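Local coordinates for 2-methyl-3-hydroxypyridine-5-carboxylic acid oxygenase (Mesorhizobium loti, PDB 3ALJ), which probably uses FAD and molecular oxygen to oxygenate and open the ring of 2-methyl-3-hydroxypyridine-5-carboxylic acid, a step in vitamin B6 breakdown, at residues R38-S43 and L139-G144; V184-K189 and Y214-E219; A308-Q313 and T330-I335; A366-D369 and V374-W377. One frame throughout, in Å; residues are numbered along the deposited sequence.

Interaction 1. Residues R38-S43 and L139-G144; sequences RLHEKS and LTLQTG. With FAD (flavin-adenine dinucleotide), chain B.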
# COMPACT_ATOMS: atom_id res chain seq x y z
N ARG A 38 12.78 -11.14 14.49
CA ARG A 38 11.89 -10.60 15.47
C ARG A 38 11.33 -9.28 14.90
O ARG A 38 12.11 -8.54 14.19
CB ARG A 38 12.68 -10.26 16.75
CG ARG A 38 13.31 -11.60 17.36
CD ARG A 38 14.78 -11.65 17.00
NE ARG A 38 15.42 -12.91 17.45
CZ ARG A 38 15.84 -13.10 18.71
NH1 ARG A 38 16.45 -14.24 18.98
NH2 ARG A 38 15.71 -12.13 19.67
N LEU A 39 10.06 -9.03 15.10
CA LEU A 39 9.40 -7.79 14.55
C LEU A 39 8.83 -6.99 15.66
O LEU A 39 8.21 -7.55 16.61
CB LEU A 39 8.30 -8.26 13.56
CG LEU A 39 7.52 -7.08 12.94
CD1 LEU A 39 7.18 -7.42 11.43
CD2 LEU A 39 6.28 -6.70 13.64
N HIS A 40 9.01 -5.67 15.57
CA HIS A 40 8.59 -4.73 16.58
C HIS A 40 7.55 -3.76 16.03
O HIS A 40 7.91 -2.93 15.14
CB HIS A 40 9.80 -4.00 17.11
CG HIS A 40 10.84 -4.92 17.67
ND1 HIS A 40 10.82 -5.38 18.99
CD2 HIS A 40 11.83 -5.62 17.03
CE1 HIS A 40 11.80 -6.29 19.13
NE2 HIS A 40 12.45 -6.42 17.97
N GLU A 41 6.33 -3.82 16.53
CA GLU A 41 5.29 -2.86 16.14
C GLU A 41 5.06 -1.84 17.28
O GLU A 41 4.77 -2.32 18.41
CB GLU A 41 3.97 -3.65 15.80
CG GLU A 41 2.75 -2.78 15.69
CD GLU A 41 2.91 -1.64 14.70
OE1 GLU A 41 2.59 -0.46 14.98
OE2 GLU A 41 3.32 -1.94 13.52
N LYS A 42 5.12 -0.58 16.97
CA LYS A 42 4.91 0.47 17.99
C LYS A 42 3.55 0.48 18.59
O LYS A 42 3.36 0.70 19.81
CB LYS A 42 5.30 1.82 17.36
CG LYS A 42 4.81 3.06 18.18
CD LYS A 42 5.22 4.38 17.40
CE LYS A 42 4.52 4.48 16.07
NZ LYS A 42 4.73 5.91 15.53
N SER A 43 2.52 0.27 17.78
CA SER A 43 1.11 0.34 18.24
C SER A 43 0.81 -0.80 19.18
O SER A 43 1.52 -1.84 19.28
CB SER A 43 0.17 0.33 17.02
OG SER A 43 0.43 1.56 16.37
N LEU A 139 19.67 -1.86 17.25
CA LEU A 139 18.36 -1.23 17.21
C LEU A 139 18.01 -0.91 18.67
O LEU A 139 18.03 -1.84 19.50
CB LEU A 139 17.32 -2.25 16.67
CG LEU A 139 15.94 -1.71 16.41
CD1 LEU A 139 16.06 -0.67 15.30
CD2 LEU A 139 14.93 -2.82 15.97
N THR A 140 17.73 0.35 18.97
CA THR A 140 17.27 0.68 20.32
C THR A 140 15.75 0.89 20.40
O THR A 140 15.22 1.70 19.60
CB THR A 140 17.99 1.98 20.74
OG1 THR A 140 19.38 1.70 20.71
CG2 THR A 140 17.61 2.26 22.20
N LEU A 141 15.07 0.21 21.29
CA LEU A 141 13.65 0.40 21.47
C LEU A 141 13.32 1.54 22.45
O LEU A 141 14.24 1.93 23.22
CB LEU A 141 13.09 -0.93 21.95
CG LEU A 141 13.35 -2.11 21.00
CD1 LEU A 141 12.66 -3.28 21.75
CD2 LEU A 141 12.67 -1.92 19.67
N GLN A 142 12.05 1.97 22.51
CA GLN A 142 11.69 3.09 23.43
C GLN A 142 11.89 2.68 24.86
O GLN A 142 12.07 3.54 25.72
CB GLN A 142 10.29 3.56 23.06
CG GLN A 142 9.07 2.88 23.75
CD GLN A 142 8.70 1.47 23.26
OE1 GLN A 142 9.50 0.78 22.69
NE2 GLN A 142 7.47 1.05 23.51
N THR A 143 11.94 1.39 25.11
CA THR A 143 12.12 0.89 26.50
C THR A 143 13.56 1.03 26.92
O THR A 143 13.88 0.74 28.08
CB THR A 143 11.83 -0.66 26.48
OG1 THR A 143 12.67 -1.29 25.49
CG2 THR A 143 10.37 -0.97 26.07
N GLY A 144 14.48 1.39 26.01
CA GLY A 144 15.91 1.40 26.28
C GLY A 144 16.57 0.04 25.97
O GLY A 144 17.75 0.01 25.93
PA FAD B . 2.92 1.36 7.04
O1A FAD B . 1.80 0.61 6.39
O2A FAD B . 2.75 2.72 7.38
O5B FAD B . 3.30 0.52 8.34
C5B FAD B . 4.35 0.99 9.25
C4B FAD B . 4.00 0.26 10.53
O4B FAD B . 5.11 0.66 11.40
C3B FAD B . 2.77 0.72 11.22
O3B FAD B . 1.99 -0.39 11.70
C2B FAD B . 3.32 1.68 12.34
O2B FAD B . 2.47 1.74 13.50
C1B FAD B . 4.60 1.02 12.75
N9A FAD B . 5.61 1.93 13.19
C8A FAD B . 5.83 3.24 12.86
N7A FAD B . 6.94 3.72 13.44
C5A FAD B . 7.46 2.67 14.18
C6A FAD B . 8.63 2.54 14.91
N6A FAD B . 9.49 3.60 15.07
N1A FAD B . 8.85 1.35 15.48
C2A FAD B . 8.00 0.32 15.37
N3A FAD B . 6.85 0.37 14.64
C4A FAD B . 6.63 1.56 14.03
N1 FAD B . -0.80 1.01 -1.89
C2 FAD B . -1.17 0.01 -2.67
O2 FAD B . -0.41 -0.92 -2.98
N3 FAD B . -2.46 -0.03 -3.20
C4 FAD B . -3.40 0.96 -2.89
O4 FAD B . -4.62 0.79 -3.28
C4X FAD B . -2.98 2.00 -2.09
N5 FAD B . -3.87 3.10 -1.84
C5X FAD B . -3.42 4.17 -1.09
C6 FAD B . -4.23 5.31 -0.91
C7 FAD B . -3.81 6.35 -0.12
C7M FAD B . -4.74 7.58 0.07
C8 FAD B . -2.56 6.33 0.46
C8M FAD B . -2.04 7.49 1.33
C9 FAD B . -1.74 5.20 0.29
C9A FAD B . -2.15 4.12 -0.53
N10 FAD B . -1.30 2.96 -0.77
C10 FAD B . -1.71 1.96 -1.57
C1' FAD B . 0.12 2.94 -0.16
C2' FAD B . 0.11 2.08 1.09
O2' FAD B . -0.88 2.58 2.01
C3' FAD B . 1.47 2.21 1.81
O3' FAD B . 2.50 2.36 0.76
C4' FAD B . 1.86 1.03 2.59
O4' FAD B . 0.88 0.89 3.66
C5' FAD B . 3.19 1.21 3.25
O5' FAD B . 3.49 0.05 4.01
P FAD B . 4.68 0.15 5.05
O1P FAD B . 4.71 -1.15 5.73
O2P FAD B . 5.93 0.69 4.42
O3P FAD B . 4.22 1.31 6.08
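At the end of strand 36-40 in the Rossmann-type FAD-binding fold, His40 packs against Leu139 and Leu141 of strand 138-141. Leu141 makes the closer contact. Its CD2 lies over one face of the imidazole, offset toward the rim and 4.2 Å from the centroid of the His40 ring, a CH-pi contact. Leu141 CD1 comes to 3.9 Å from His40 ND1. These two side chains cross at about a right angle. Leu139 CD2 touches more loosely, 4.3 Å from His40 CD2. No hydrogen bond joins the two segments. The ring nitrogens bond elsewhere, NE2 to Glu15 and ND1 to Ser128, which fixes the turn of the imidazole.

The next residue, Glu41, serves the cofactor. Its CG stands anti to the backbone N (chi1 167°), and a bend at chi2 brings the carboxylate beside the adenosine ribose. FAD O2B donates to Glu41 OE1 at 2.7 Å, and FAD O3B donates to Glu41 OE2 at 2.7 Å. Ser43 N also reaches Glu41 OE1, on its anti side, at 2.9 Å. Gly19 N bonds OE2. An acidic residue holding this ribose just past the second strand is a hallmark of Rossmann-type FAD sites. With an alanine here, both ribose hydroxyls would probably lose their acceptor, and the adenosine end would be held less firmly.

Strand 36-40 runs between parallel strands 13-17 and 123-125. Strand 138-141 is the middle of a small antiparallel sheet, whose neighbouring strand 146-148 sends Leu147 against both His40 and Leu141.

Interaction 2. Residues V184-K189 and Y214-E219; sequences VPRMKK and YSPCNE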
# COMPACT_ATOMS: atom_id res chain seq x y z
N VAL A 184 -18.12 0.23 3.59
CA VAL A 184 -19.58 0.17 3.83
C VAL A 184 -20.12 -1.12 3.23
O VAL A 184 -19.48 -1.84 2.46
CB VAL A 184 -20.34 1.39 3.23
CG1 VAL A 184 -19.80 2.66 3.92
CG2 VAL A 184 -20.09 1.47 1.70
N PRO A 185 -21.33 -1.53 3.60
CA PRO A 185 -21.99 -2.63 2.92
C PRO A 185 -22.18 -2.38 1.42
O PRO A 185 -22.30 -1.20 1.01
CB PRO A 185 -23.38 -2.73 3.66
CG PRO A 185 -23.19 -2.01 4.89
CD PRO A 185 -22.20 -0.89 4.62
N ARG A 186 -22.14 -3.47 0.65
CA ARG A 186 -22.37 -3.37 -0.79
C ARG A 186 -23.71 -2.75 -1.21
O ARG A 186 -23.75 -2.06 -2.21
CB ARG A 186 -22.25 -4.72 -1.42
CG ARG A 186 -20.80 -5.32 -1.37
CD ARG A 186 -19.84 -4.72 -2.42
NE ARG A 186 -20.32 -4.75 -3.79
CZ ARG A 186 -20.15 -5.75 -4.63
NH1 ARG A 186 -19.50 -6.90 -4.35
NH2 ARG A 186 -20.61 -5.59 -5.86
N MET A 187 -24.78 -3.02 -0.43
CA MET A 187 -26.14 -2.56 -0.77
C MET A 187 -26.48 -2.91 -2.22
O MET A 187 -27.09 -2.08 -2.91
CB MET A 187 -26.29 -1.05 -0.54
CG MET A 187 -25.75 -0.52 0.85
SD MET A 187 -26.56 -1.39 2.20
CE MET A 187 -28.24 -0.59 2.13
N LYS A 188 -26.07 -4.08 -2.69
CA LYS A 188 -26.04 -4.24 -4.15
C LYS A 188 -27.46 -4.20 -4.71
O LYS A 188 -27.65 -3.57 -5.77
CB LYS A 188 -25.23 -5.47 -4.62
CG LYS A 188 -24.92 -5.57 -6.16
CD LYS A 188 -24.13 -6.85 -6.42
CE LYS A 188 -24.11 -7.25 -7.84
NZ LYS A 188 -23.43 -8.60 -7.93
N LYS A 189 -28.44 -4.79 -4.00
CA LYS A 189 -29.82 -4.84 -4.47
C LYS A 189 -30.31 -3.39 -4.59
O LYS A 189 -30.97 -3.03 -5.59
CB LYS A 189 -30.68 -5.66 -3.47
CG LYS A 189 -32.23 -5.53 -3.65
CD LYS A 189 -32.89 -4.81 -2.45
CE LYS A 189 -34.35 -4.37 -2.77
NZ LYS A 189 -34.32 -3.11 -3.61
N TYR A 214 -15.00 3.82 -6.52
CA TYR A 214 -15.94 2.76 -6.06
C TYR A 214 -15.25 1.41 -6.29
O TYR A 214 -14.91 1.05 -7.41
CB TYR A 214 -17.25 2.94 -6.92
CG TYR A 214 -18.26 1.82 -6.82
CD1 TYR A 214 -18.12 0.63 -7.56
CD2 TYR A 214 -19.27 1.94 -5.92
CE1 TYR A 214 -19.10 -0.41 -7.45
CE2 TYR A 214 -20.28 0.93 -5.78
CZ TYR A 214 -20.12 -0.16 -6.56
OH TYR A 214 -21.00 -1.27 -6.42
N SER A 215 -15.05 0.67 -5.16
CA SER A 215 -14.10 -0.45 -5.18
C SER A 215 -14.64 -1.67 -4.40
O SER A 215 -14.45 -1.81 -3.18
CB SER A 215 -12.78 -0.04 -4.52
OG SER A 215 -12.27 1.11 -5.24
N PRO A 216 -15.40 -2.55 -5.08
CA PRO A 216 -15.92 -3.73 -4.29
C PRO A 216 -14.83 -4.63 -3.82
O PRO A 216 -13.96 -5.08 -4.63
CB PRO A 216 -16.91 -4.45 -5.29
CG PRO A 216 -17.25 -3.28 -6.29
CD PRO A 216 -15.92 -2.48 -6.45
N CYS A 217 -14.95 -5.08 -2.57
CA CYS A 217 -13.92 -5.95 -1.98
C CYS A 217 -14.35 -7.41 -2.02
O CYS A 217 -13.46 -8.26 -1.98
CB CYS A 217 -13.69 -5.53 -0.48
SG CYS A 217 -12.87 -3.91 -0.31
N ASN A 218 -15.64 -7.66 -1.93
CA ASN A 218 -16.20 -9.06 -1.82
C ASN A 218 -17.71 -8.86 -1.81
O ASN A 218 -18.23 -7.71 -1.97
CB ASN A 218 -15.68 -9.83 -0.55
CG ASN A 218 -15.82 -9.02 0.69
OD1 ASN A 218 -16.93 -8.58 1.01
ND2 ASN A 218 -14.73 -8.75 1.41
N GLU A 219 -18.45 -9.92 -1.56
CA GLU A 219 -19.89 -9.84 -1.62
C GLU A 219 -20.49 -8.94 -0.55
O GLU A 219 -21.64 -8.50 -0.71
CB GLU A 219 -20.47 -11.31 -1.60
CG GLU A 219 -20.05 -12.20 -0.39
CD GLU A 219 -18.51 -12.55 -0.25
OE1 GLU A 219 -17.72 -12.54 -1.23
OE2 GLU A 219 -18.09 -12.90 0.89
O HOH W 1 -21.83 -2.41 -4.12
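Arg186 carries this contact with its guanidinium and its aliphatic stem. Arg186 NH1 donates to Asn218 O at 2.8 Å, with an N-H...O angle of 165°. The oxygen lies in the guanidinium plane, but the donor stands above the plane of the Asn218 carbonyl, 54° out of it. Pro216 covers one guanidinium face. Its CB sits over the centre of the group, 3.6 Å from Arg186 CZ. The stem runs past the turn backbone, with Arg186 CG 3.4 Å from Glu219 O. Bends at chi2 and chi3 fold the chain back so that one face of its end lies on Pro216 and its edge meets Asn218 O.

A water forms the next layer. It accepts from Arg186 NE at 2.8 Å. It donates to Arg186 O at 2.7 Å and to Tyr214 OH at 2.7 Å. The same water thus ties the arginine to its own backbone and to the tyrosine.

Further out, Asp197 makes a salt bridge with Arg186 NH2, and Trp196 O bonds the Tyr214 hydroxyl. Asn218 is set by its side-chain OD1, which bonds backbone amides of Asn220 and Glu221.

The two segments continue strands 170-185 and 211-216 of the large mixed sheet. Strand 221-228 runs between these two, and Arg186 closes over the turn that leads into it.

The guanidinium is buried, yet each of its nitrogens has a partner: a carbonyl, a water or a carboxylate. Asp197 probably balances the charge and favours the protonated form. The flat group can therefore lie against a proline without being left unsatisfied.

Interaction 3. Residues A308-Q313 and T330-I335; sequences AFSLSQ and TRIRPI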
# COMPACT_ATOMS: atom_id res chain seq x y z
N ALA A 308 10.54 -5.49 -0.08
CA ALA A 308 10.85 -6.29 1.08
C ALA A 308 11.17 -7.71 0.68
O ALA A 308 12.12 -8.38 1.20
CB ALA A 308 9.69 -6.23 2.04
N PHE A 309 10.40 -8.28 -0.28
CA PHE A 309 10.71 -9.63 -0.66
C PHE A 309 12.00 -9.71 -1.40
O PHE A 309 12.77 -10.68 -1.17
CB PHE A 309 9.52 -10.13 -1.61
CG PHE A 309 9.59 -11.62 -1.91
CD1 PHE A 309 9.05 -12.53 -1.01
CD2 PHE A 309 10.28 -12.04 -3.06
CE1 PHE A 309 9.16 -13.90 -1.27
CE2 PHE A 309 10.39 -13.42 -3.36
CZ PHE A 309 9.87 -14.32 -2.47
N SER A 310 12.28 -8.72 -2.23
CA SER A 310 13.54 -8.66 -3.00
C SER A 310 14.74 -8.57 -2.06
O SER A 310 15.82 -9.13 -2.38
CB SER A 310 13.57 -7.47 -3.93
OG SER A 310 12.53 -7.67 -4.92
N LEU A 311 14.62 -7.87 -0.95
CA LEU A 311 15.71 -7.80 0.09
C LEU A 311 16.06 -9.19 0.48
O LEU A 311 17.29 -9.56 0.59
CB LEU A 311 15.20 -6.91 1.30
CG LEU A 311 16.27 -6.80 2.40
CD1 LEU A 311 17.53 -6.10 1.96
CD2 LEU A 311 15.60 -6.00 3.52
N SER A 312 15.07 -9.99 0.81
CA SER A 312 15.30 -11.39 1.21
C SER A 312 16.04 -12.19 0.17
O SER A 312 16.91 -13.01 0.52
CB SER A 312 14.00 -12.11 1.70
OG SER A 312 13.17 -12.60 0.64
N GLN A 313 15.71 -11.94 -1.09
CA GLN A 313 16.40 -12.64 -2.21
C GLN A 313 17.86 -12.27 -2.24
O GLN A 313 18.73 -13.19 -2.32
CB GLN A 313 15.76 -12.27 -3.53
CG GLN A 313 14.32 -12.82 -3.72
CD GLN A 313 13.79 -12.31 -5.03
OE1 GLN A 313 13.94 -11.14 -5.43
NE2 GLN A 313 13.08 -13.21 -5.72
N THR A 330 20.52 -1.36 -5.69
CA THR A 330 20.91 -1.17 -7.10
C THR A 330 19.95 -1.93 -8.06
O THR A 330 19.61 -1.42 -9.12
CB THR A 330 22.38 -1.71 -7.27
OG1 THR A 330 23.20 -0.80 -6.55
CG2 THR A 330 22.81 -1.61 -8.80
N ARG A 331 19.59 -3.17 -7.69
CA ARG A 331 18.76 -4.02 -8.56
C ARG A 331 17.31 -3.54 -8.68
O ARG A 331 16.72 -3.51 -9.70
CB ARG A 331 18.78 -5.45 -7.96
CG ARG A 331 17.96 -6.44 -8.79
CD ARG A 331 18.24 -7.80 -8.33
NE ARG A 331 17.72 -8.17 -6.99
CZ ARG A 331 16.51 -8.74 -6.78
NH1 ARG A 331 15.69 -8.90 -7.82
NH2 ARG A 331 16.10 -9.14 -5.53
N ILE A 332 16.77 -3.17 -7.49
CA ILE A 332 15.31 -3.02 -7.44
C ILE A 332 14.84 -1.57 -7.41
O ILE A 332 13.68 -1.25 -7.76
CB ILE A 332 14.78 -3.84 -6.13
CG1 ILE A 332 13.47 -4.37 -6.47
CG2 ILE A 332 14.78 -2.98 -4.77
CD1 ILE A 332 13.61 -5.65 -7.49
N ARG A 333 15.68 -0.62 -6.95
CA ARG A 333 15.19 0.73 -6.76
C ARG A 333 14.68 1.39 -8.01
O ARG A 333 13.70 2.11 -7.95
CB ARG A 333 16.14 1.60 -5.93
CG ARG A 333 15.80 3.03 -5.97
CD ARG A 333 16.79 3.90 -5.20
NE ARG A 333 16.21 5.12 -5.16
CZ ARG A 333 16.52 6.07 -4.35
NH1 ARG A 333 17.55 5.89 -3.51
NH2 ARG A 333 15.85 7.19 -4.44
N PRO A 334 15.31 1.16 -9.19
CA PRO A 334 14.81 1.90 -10.34
C PRO A 334 13.33 1.68 -10.69
O PRO A 334 12.64 2.62 -11.12
CB PRO A 334 15.74 1.47 -11.50
CG PRO A 334 17.06 1.17 -10.77
CD PRO A 334 16.59 0.44 -9.50
N ILE A 335 12.83 0.47 -10.49
CA ILE A 335 11.40 0.22 -10.73
C ILE A 335 10.54 1.15 -9.82
O ILE A 335 9.53 1.73 -10.22
CB ILE A 335 11.06 -1.26 -10.44
CG1 ILE A 335 12.10 -2.19 -11.23
CG2 ILE A 335 9.59 -1.48 -10.73
CD1 ILE A 335 11.85 -3.65 -10.87
O HOH W 2 12.70 -9.24 -7.19
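Ser310 and Ile332 form the close part of this contact. Ile332 CD1 presses on the hydroxyl, 3.4 Å from Ser310 OG, and its CG1 follows alongside. Both residues are buried. Ile332 has chi1 at -147°, well off a staggered value, which suggests that the branch is somewhat strained where it fits. Ser310 OG bonds back to Val306 O one turn earlier in its own helix, so the hydroxyl is satisfied although an aliphatic tip lies on it. Trp328 covers Ser310 further.

The contact lies between two antiparallel helices, 300-314 and 321-349. The axes of the two short segments approach to 10.3 Å at 164°. The long Arg331 side chain spans the polar side, while Ser310 and Ile332 meet directly. Helix 321-349 is kinked near Pro334, just past the contact.

The other side is polar and partly exposed. Here Arg331 reaches across, its CG anti to the backbone N and its chain bent only at chi3. Arg331 NH2 donates to Gln313 OE1 at 2.9 Å. The amide and guanidinium planes stand 48° apart, so the two groups do not lie flat together. The same NH2 makes a weak bond to Ser310 O at 3.2 Å, with that oxygen at the edge of the guanidinium. A water joins the three side chains. It donates to Ser310 OG at 2.8 Å and to Gln313 OE1 at 2.9 Å, and accepts from Arg331 NH1 at 3.1 Å. Asp314 takes Arg331 NE in a salt bridge, and Gln313 NE2 bonds Pro370 O.

Interaction 4. Residues A366-D369 and V374-W377; sequences ARYD and VYSW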
# COMPACT_ATOMS: atom_id res chain seq x y z
N ALA A 366 3.30 -3.09 -11.99
CA ALA A 366 2.35 -4.26 -11.76
C ALA A 366 2.80 -5.48 -12.57
O ALA A 366 2.57 -6.59 -12.12
CB ALA A 366 0.97 -3.83 -12.18
N ARG A 367 3.41 -5.25 -13.75
CA ARG A 367 3.87 -6.35 -14.59
C ARG A 367 5.03 -7.09 -14.05
O ARG A 367 5.30 -8.25 -14.45
CB ARG A 367 4.19 -5.83 -16.00
CG ARG A 367 2.90 -5.44 -16.76
CD ARG A 367 3.24 -4.86 -18.13
NE ARG A 367 3.83 -5.95 -18.86
CZ ARG A 367 5.06 -5.95 -19.32
NH1 ARG A 367 5.85 -4.85 -19.26
NH2 ARG A 367 5.47 -7.10 -19.83
N TYR A 368 5.85 -6.46 -13.14
CA TYR A 368 7.02 -7.10 -12.63
C TYR A 368 6.67 -8.31 -11.80
O TYR A 368 5.80 -8.26 -10.89
CB TYR A 368 7.83 -6.07 -11.77
CG TYR A 368 9.10 -6.68 -11.23
CD1 TYR A 368 10.11 -7.14 -12.14
CD2 TYR A 368 9.26 -6.92 -9.86
CE1 TYR A 368 11.26 -7.74 -11.64
CE2 TYR A 368 10.43 -7.46 -9.37
CZ TYR A 368 11.42 -7.94 -10.29
OH TYR A 368 12.58 -8.53 -9.82
N ASP A 369 7.32 -9.48 -12.07
CA ASP A 369 7.17 -10.66 -11.22
C ASP A 369 8.42 -10.78 -10.34
O ASP A 369 9.49 -11.16 -10.83
CB ASP A 369 7.11 -11.91 -12.10
CG ASP A 369 7.17 -13.12 -11.26
OD1 ASP A 369 6.88 -13.09 -10.06
OD2 ASP A 369 7.45 -14.19 -11.79
N VAL A 374 11.28 -11.15 -13.74
CA VAL A 374 11.03 -10.69 -15.16
C VAL A 374 9.76 -9.94 -15.19
O VAL A 374 8.99 -10.02 -14.17
CB VAL A 374 10.84 -11.95 -16.08
CG1 VAL A 374 12.24 -12.78 -16.11
CG2 VAL A 374 9.69 -12.82 -15.63
N TYR A 375 9.48 -9.27 -16.29
CA TYR A 375 8.17 -8.61 -16.51
C TYR A 375 7.27 -9.57 -17.25
O TYR A 375 7.75 -10.24 -18.24
CB TYR A 375 8.37 -7.33 -17.32
CG TYR A 375 9.11 -6.28 -16.55
CD1 TYR A 375 10.52 -6.28 -16.47
CD2 TYR A 375 8.39 -5.43 -15.75
CE1 TYR A 375 11.16 -5.33 -15.67
CE2 TYR A 375 9.00 -4.44 -14.97
CZ TYR A 375 10.35 -4.36 -14.98
OH TYR A 375 11.04 -3.37 -14.25
N SER A 376 6.04 -9.74 -16.79
CA SER A 376 5.11 -10.67 -17.41
C SER A 376 3.87 -9.90 -17.86
O SER A 376 3.84 -8.66 -17.97
CB SER A 376 4.78 -11.73 -16.36
OG SER A 376 3.91 -12.81 -16.83
N TRP A 377 2.83 -10.64 -18.27
CA TRP A 377 1.51 -10.06 -18.65
C TRP A 377 1.69 -8.94 -19.63
O TRP A 377 1.31 -7.80 -19.35
CB TRP A 377 0.67 -9.68 -17.42
CG TRP A 377 0.42 -10.94 -16.61
CD1 TRP A 377 1.12 -11.35 -15.46
CD2 TRP A 377 -0.58 -11.95 -16.87
NE1 TRP A 377 0.60 -12.60 -15.04
CE2 TRP A 377 -0.41 -12.97 -15.87
CE3 TRP A 377 -1.54 -12.16 -17.90
CZ2 TRP A 377 -1.17 -14.15 -15.92
CZ3 TRP A 377 -2.30 -13.31 -17.90
CH2 TRP A 377 -2.06 -14.30 -16.91
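Ser376 O takes two bonds from one arginine. Arg367 NE lies 2.9 Å from Ser376 O, and Arg367 NH2 lies 2.9 Å from the same oxygen. Both bonds are weak because the N-H groups point off line. Arg367 NE also donates to Trp377 O at 3.2 Å, a straighter bond that comes near the guanidinium plane but from above the plane of the carbonyl. The bend at chi3 turns NE and NH2 toward these carbonyls. With a leucine in its place, the carbonyls of Ser376 and Trp377 would probably lose these donors, and the chain end would be freer to move.

The backbone below forms a small antiparallel beta hairpin of strands 368-369 and 374-375, which starts straight after helix 364-367. Asp369 N donates to Val374 O at 2.7 Å. The return bond, Val374 N to Asp369 O, is weak at 3.4 Å. Past this pair Ser376 N meets Arg367 O at 2.9 Å, almost straight at 176°.

Tyr368 and Tyr375 share one face of the hairpin. The edge of Tyr368 points at the face of Tyr375, with ring centroids 5.4 Å apart and planes at 59°. Tyr375 CE2 also rests on Tyr368 CB at 3.8 Å. On the other face, Asp369 makes a salt bridge with Arg61 of helix 57-65.

How the interactions relate
Interactions 3 and 4 are neighbours, with centres about 14 Å apart. They touch directly: Ile335 CG1 lies 3.4 Å from Tyr375 OH, and Tyr368 OH lies 3.8 Å from Ile332 CD1. The tyrosine face of the hairpin therefore packs on helix 321-349. The others stand apart. The centres of interactions 1 and 2 are about 38 Å apart, and interactions 2 and 3 lie on opposite sides of the chain's centre. Only interaction 1 binds FAD, at its adenosine end. In interaction 2 the Pro216 side chain is about 12 Å from FAD, and in interaction 3 that of Ile332 is about 13 Å away.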